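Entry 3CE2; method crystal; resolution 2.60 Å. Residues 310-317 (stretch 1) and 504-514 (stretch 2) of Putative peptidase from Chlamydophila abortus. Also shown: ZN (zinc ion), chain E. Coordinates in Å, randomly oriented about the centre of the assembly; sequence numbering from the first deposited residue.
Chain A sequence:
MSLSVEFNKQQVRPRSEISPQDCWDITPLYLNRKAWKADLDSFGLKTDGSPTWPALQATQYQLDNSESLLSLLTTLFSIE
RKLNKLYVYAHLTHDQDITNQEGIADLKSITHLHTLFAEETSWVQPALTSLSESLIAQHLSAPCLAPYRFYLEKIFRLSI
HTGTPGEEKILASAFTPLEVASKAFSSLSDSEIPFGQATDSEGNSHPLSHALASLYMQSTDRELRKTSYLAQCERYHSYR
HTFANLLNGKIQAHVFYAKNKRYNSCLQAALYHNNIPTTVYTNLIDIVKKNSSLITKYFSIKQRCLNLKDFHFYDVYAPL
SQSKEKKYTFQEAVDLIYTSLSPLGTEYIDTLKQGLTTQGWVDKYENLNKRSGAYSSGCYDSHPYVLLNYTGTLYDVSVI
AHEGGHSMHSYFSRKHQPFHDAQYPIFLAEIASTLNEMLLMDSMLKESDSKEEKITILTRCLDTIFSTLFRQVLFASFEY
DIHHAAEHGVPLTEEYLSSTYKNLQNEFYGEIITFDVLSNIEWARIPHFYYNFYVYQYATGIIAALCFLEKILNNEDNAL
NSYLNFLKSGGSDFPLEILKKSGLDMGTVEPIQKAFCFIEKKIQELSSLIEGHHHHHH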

# COMPACT_ATOMS: atom_id res chain seq x y z
N ASP A 310 16.35 -21.61 -22.10
CA ASP A 310 16.62 -21.28 -20.70
C ASP A 310 15.76 -20.09 -20.25
O ASP A 310 14.96 -19.59 -21.03
CB ASP A 310 18.10 -21.10 -20.43
CG ASP A 310 18.71 -20.00 -21.24
OD1 ASP A 310 17.99 -19.40 -22.06
OD2 ASP A 310 19.92 -19.75 -21.04
N PHE A 311 15.86 -19.68 -19.00
CA PHE A 311 14.88 -18.71 -18.52
C PHE A 311 15.58 -17.65 -17.73
O PHE A 311 16.13 -17.92 -16.66
CB PHE A 311 13.84 -19.39 -17.65
CG PHE A 311 12.57 -18.63 -17.48
CD1 PHE A 311 11.70 -18.48 -18.55
CD2 PHE A 311 12.23 -18.08 -16.26
CE1 PHE A 311 10.50 -17.77 -18.40
CE2 PHE A 311 11.03 -17.38 -16.11
CZ PHE A 311 10.17 -17.22 -17.19
N HIS A 312 15.56 -16.44 -18.28
CA HIS A 312 16.32 -15.35 -17.73
C HIS A 312 15.36 -14.46 -16.96
O HIS A 312 14.14 -14.49 -17.18
CB HIS A 312 16.98 -14.58 -18.86
CG HIS A 312 18.21 -15.23 -19.41
ND1 HIS A 312 19.49 -14.84 -19.04
CD2 HIS A 312 18.38 -16.23 -20.30
CE1 HIS A 312 20.38 -15.57 -19.68
NE2 HIS A 312 19.73 -16.43 -20.45
N PHE A 313 15.92 -13.64 -16.07
CA PHE A 313 15.09 -12.69 -15.36
C PHE A 313 14.28 -11.84 -16.30
O PHE A 313 13.21 -11.38 -15.93
CB PHE A 313 15.93 -11.78 -14.49
CG PHE A 313 16.27 -12.36 -13.18
CD1 PHE A 313 15.25 -12.72 -12.29
CD2 PHE A 313 17.60 -12.50 -12.80
CE1 PHE A 313 15.54 -13.24 -11.04
CE2 PHE A 313 17.93 -13.03 -11.54
CZ PHE A 313 16.89 -13.40 -10.65
N TYR A 314 14.76 -11.64 -17.53
CA TYR A 314 14.00 -10.83 -18.47
C TYR A 314 12.94 -11.63 -19.18
O TYR A 314 12.34 -11.17 -20.14
CB TYR A 314 14.91 -10.11 -19.46
CG TYR A 314 15.93 -10.98 -20.17
CD1 TYR A 314 15.59 -11.70 -21.31
CD2 TYR A 314 17.23 -11.05 -19.72
CE1 TYR A 314 16.53 -12.48 -21.97
CE2 TYR A 314 18.17 -11.82 -20.37
CZ TYR A 314 17.80 -12.54 -21.50
OH TYR A 314 18.73 -13.30 -22.14
N ASP A 315 12.68 -12.84 -18.69
CA ASP A 315 11.65 -13.65 -19.32
C ASP A 315 10.43 -13.69 -18.44
O ASP A 315 9.31 -13.95 -18.90
CB ASP A 315 12.19 -15.05 -19.58
CG ASP A 315 13.19 -15.07 -20.71
OD1 ASP A 315 12.84 -14.53 -21.80
OD2 ASP A 315 14.31 -15.59 -20.51
N VAL A 316 10.67 -13.38 -17.17
CA VAL A 316 9.68 -13.43 -16.10
C VAL A 316 8.32 -12.76 -16.42
O VAL A 316 7.29 -13.25 -15.96
CB VAL A 316 10.26 -12.79 -14.82
CG1 VAL A 316 9.18 -12.56 -13.81
CG2 VAL A 316 11.41 -13.66 -14.24
N TYR A 317 8.30 -11.67 -17.18
CA TYR A 317 7.02 -10.99 -17.40
C TYR A 317 6.52 -11.09 -18.84
O TYR A 317 5.53 -10.46 -19.21
CB TYR A 317 7.05 -9.53 -16.89
CG TYR A 317 7.44 -9.44 -15.41
CD1 TYR A 317 6.58 -9.87 -14.40
CD2 TYR A 317 8.69 -8.94 -15.04
CE1 TYR A 317 6.96 -9.80 -13.06
CE2 TYR A 317 9.08 -8.86 -13.71
CZ TYR A 317 8.21 -9.29 -12.72
OH TYR A 317 8.62 -9.21 -11.39
ZN ZN E . 20.31 -18.01 -21.81
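Stretch 2 504-514: LQNEFYGEIIT

What shape does stretch 2 bring to stretch 1? It arrives in a helix that began earlier in the chain and continues into a loop whose final residues pass against stretch 1. Stretch 1 itself has no regular helix or strand. On the way the carbonyl of Tyr509 takes two amides, Ile512 N at 3.0 Å and Ile513 N at 2.8 Å from Tyr509 O, so the chain is held in a tight turn just before it reaches its partner. Gly510 and Glu511, at the crest of this turn, stay out of reach of stretch 1. The two stretches bury 490 Å² between them, summed over both sides.

Where do the backbones meet? Phe311 lies nearest Ile513, with their CA atoms 5.3 Å apart, and His312 lies nearest Thr514, CA to CA 5.2 Å; the segments draw close at these two pairs but cross obliquely. One direct hydrogen bond joins them: Thr514 N donates to Phe311 O at 2.9 Å and an angle of 163°, close to straight. The same oxygen receives a CA-H...O contact from Ile513 CA, 3.3 Å from Phe311 O. Two residues along stretch 1, a water bridges the gap to the same Thr514, accepting from Phe313 N at 2.6 Å and donating to Thr514 O at 2.8 Å; those two backbone atoms, Phe313 N and Thr514 O, are 4.4 Å apart, and the water ties them together with no direct hydrogen bond between them.

Which bump fills which hollow? Ile513 is one knob of stretch 2. Its CA-to-CB bond points sideways, but its end comes nearer and lodges among Phe311, Phe313 and Val316. The CG2 methyl of Ile513 sits over one face of the Phe313 ring, 3.8 Å from the centroid and only 9° off the normal, while its CD1 lies 3.7 Å from Phe311 CD2 and 4.3 Å from Val316 CG2. Phe313 is the answering bump: its ring reaches back to the helix and presents an edge to the face of Tyr509, with centroids 5.1 Å apart and planes at 81°. Phe313 CE1 comes within 3.6 Å of Tyr509 CD2, and Phe313 CE2 within 3.4 Å of Gln505 NE2. The ring thus fits against both the helix and Ile513.

How does the contact end near the metal? Thr514 points its CA-to-CB bond toward stretch 1, and its CB lies over one face of the His312 ring, 4.2 Å from the centroid and 14° off the normal. Its OG1 rests 3.6 Å from Asp310 CB. The imidazole also binds the zinc ion, His312 NE2 at 2.2 Å from ZN, as does Asp310 OD2 at 1.9 Å. At the backbone, His312 N donates to Asp315 OD2 at 2.7 Å and Asp315 N to His312 O at 2.7 Å, which holds stretch 1 in a local turn.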

# COMPACT_ATOMS: atom_id res chain seq x y z
N LEU A 504 20.89 -14.38 -2.32
CA LEU A 504 19.45 -14.31 -2.21
C LEU A 504 18.77 -14.65 -3.53
O LEU A 504 17.83 -15.45 -3.55
CB LEU A 504 18.99 -12.94 -1.72
CG LEU A 504 18.65 -12.76 -0.24
CD1 LEU A 504 19.71 -13.40 0.66
CD2 LEU A 504 18.52 -11.27 0.06
N GLN A 505 19.24 -14.07 -4.63
CA GLN A 505 18.60 -14.39 -5.91
C GLN A 505 18.67 -15.87 -6.11
O GLN A 505 17.82 -16.49 -6.75
CB GLN A 505 19.31 -13.70 -7.06
CG GLN A 505 19.09 -12.19 -7.07
CD GLN A 505 19.93 -11.53 -8.11
OE1 GLN A 505 21.14 -11.43 -7.95
NE2 GLN A 505 19.31 -11.07 -9.18
N ASN A 506 19.70 -16.44 -5.52
CA ASN A 506 19.93 -17.83 -5.65
C ASN A 506 18.98 -18.67 -4.85
O ASN A 506 18.37 -19.59 -5.38
CB ASN A 506 21.36 -18.14 -5.28
CG ASN A 506 22.03 -18.92 -6.33
OD1 ASN A 506 21.71 -20.09 -6.53
ND2 ASN A 506 22.91 -18.25 -7.08
N GLU A 507 18.84 -18.36 -3.56
CA GLU A 507 17.85 -19.05 -2.72
C GLU A 507 16.46 -19.03 -3.35
O GLU A 507 15.69 -19.95 -3.15
CB GLU A 507 17.81 -18.49 -1.28
CG GLU A 507 19.15 -18.58 -0.55
CD GLU A 507 19.09 -18.07 0.90
OE1 GLU A 507 18.43 -18.73 1.73
OE2 GLU A 507 19.71 -17.01 1.22
N PHE A 508 16.15 -18.01 -4.13
CA PHE A 508 14.80 -17.90 -4.65
C PHE A 508 14.69 -18.43 -6.05
O PHE A 508 13.71 -19.05 -6.42
CB PHE A 508 14.32 -16.45 -4.66
CG PHE A 508 13.93 -15.94 -3.30
CD1 PHE A 508 12.60 -15.84 -2.94
CD2 PHE A 508 14.88 -15.55 -2.39
CE1 PHE A 508 12.24 -15.38 -1.69
CE2 PHE A 508 14.52 -15.06 -1.14
CZ PHE A 508 13.20 -14.99 -0.80
N TYR A 509 15.72 -18.20 -6.85
CA TYR A 509 15.56 -18.39 -8.27
C TYR A 509 16.54 -19.37 -8.83
O TYR A 509 16.49 -19.68 -10.03
CB TYR A 509 15.74 -17.04 -8.96
CG TYR A 509 14.70 -16.01 -8.59
CD1 TYR A 509 13.38 -16.15 -9.00
CD2 TYR A 509 15.04 -14.89 -7.84
CE1 TYR A 509 12.42 -15.21 -8.68
CE2 TYR A 509 14.09 -13.96 -7.49
CZ TYR A 509 12.78 -14.11 -7.92
OH TYR A 509 11.84 -13.17 -7.56
N GLY A 510 17.45 -19.85 -7.97
CA GLY A 510 18.54 -20.76 -8.35
C GLY A 510 18.16 -21.99 -9.17
O GLY A 510 18.86 -22.35 -10.12
N GLU A 511 17.06 -22.63 -8.82
CA GLU A 511 16.68 -23.84 -9.54
C GLU A 511 16.07 -23.57 -10.90
O GLU A 511 15.73 -24.51 -11.59
CB GLU A 511 15.71 -24.70 -8.71
CG GLU A 511 16.28 -25.20 -7.39
CD GLU A 511 17.67 -25.81 -7.55
OE1 GLU A 511 17.78 -26.92 -8.12
OE2 GLU A 511 18.65 -25.17 -7.10
N ILE A 512 15.87 -22.32 -11.29
CA ILE A 512 15.16 -22.12 -12.56
C ILE A 512 15.76 -21.04 -13.44
O ILE A 512 15.75 -21.16 -14.66
CB ILE A 512 13.65 -21.84 -12.33
CG1 ILE A 512 12.89 -21.71 -13.65
CG2 ILE A 512 13.46 -20.56 -11.52
CD1 ILE A 512 13.17 -22.82 -14.65
N ILE A 513 16.29 -19.99 -12.82
CA ILE A 513 16.74 -18.82 -13.56
C ILE A 513 18.20 -18.95 -13.96
O ILE A 513 19.05 -19.36 -13.15
CB ILE A 513 16.58 -17.51 -12.72
CG1 ILE A 513 15.10 -17.22 -12.47
CG2 ILE A 513 17.19 -16.32 -13.46
CD1 ILE A 513 14.41 -16.65 -13.69
N THR A 514 18.50 -18.60 -15.20
CA THR A 514 19.87 -18.45 -15.61
C THR A 514 20.27 -16.98 -15.40
O THR A 514 19.62 -16.08 -15.93
CB THR A 514 20.01 -18.81 -17.08
OG1 THR A 514 19.62 -20.18 -17.27
CG2 THR A 514 21.45 -18.54 -17.60
O HOH W 1 20.00 -17.93 -23.68
O HOH W 2 18.55 -13.53 -15.97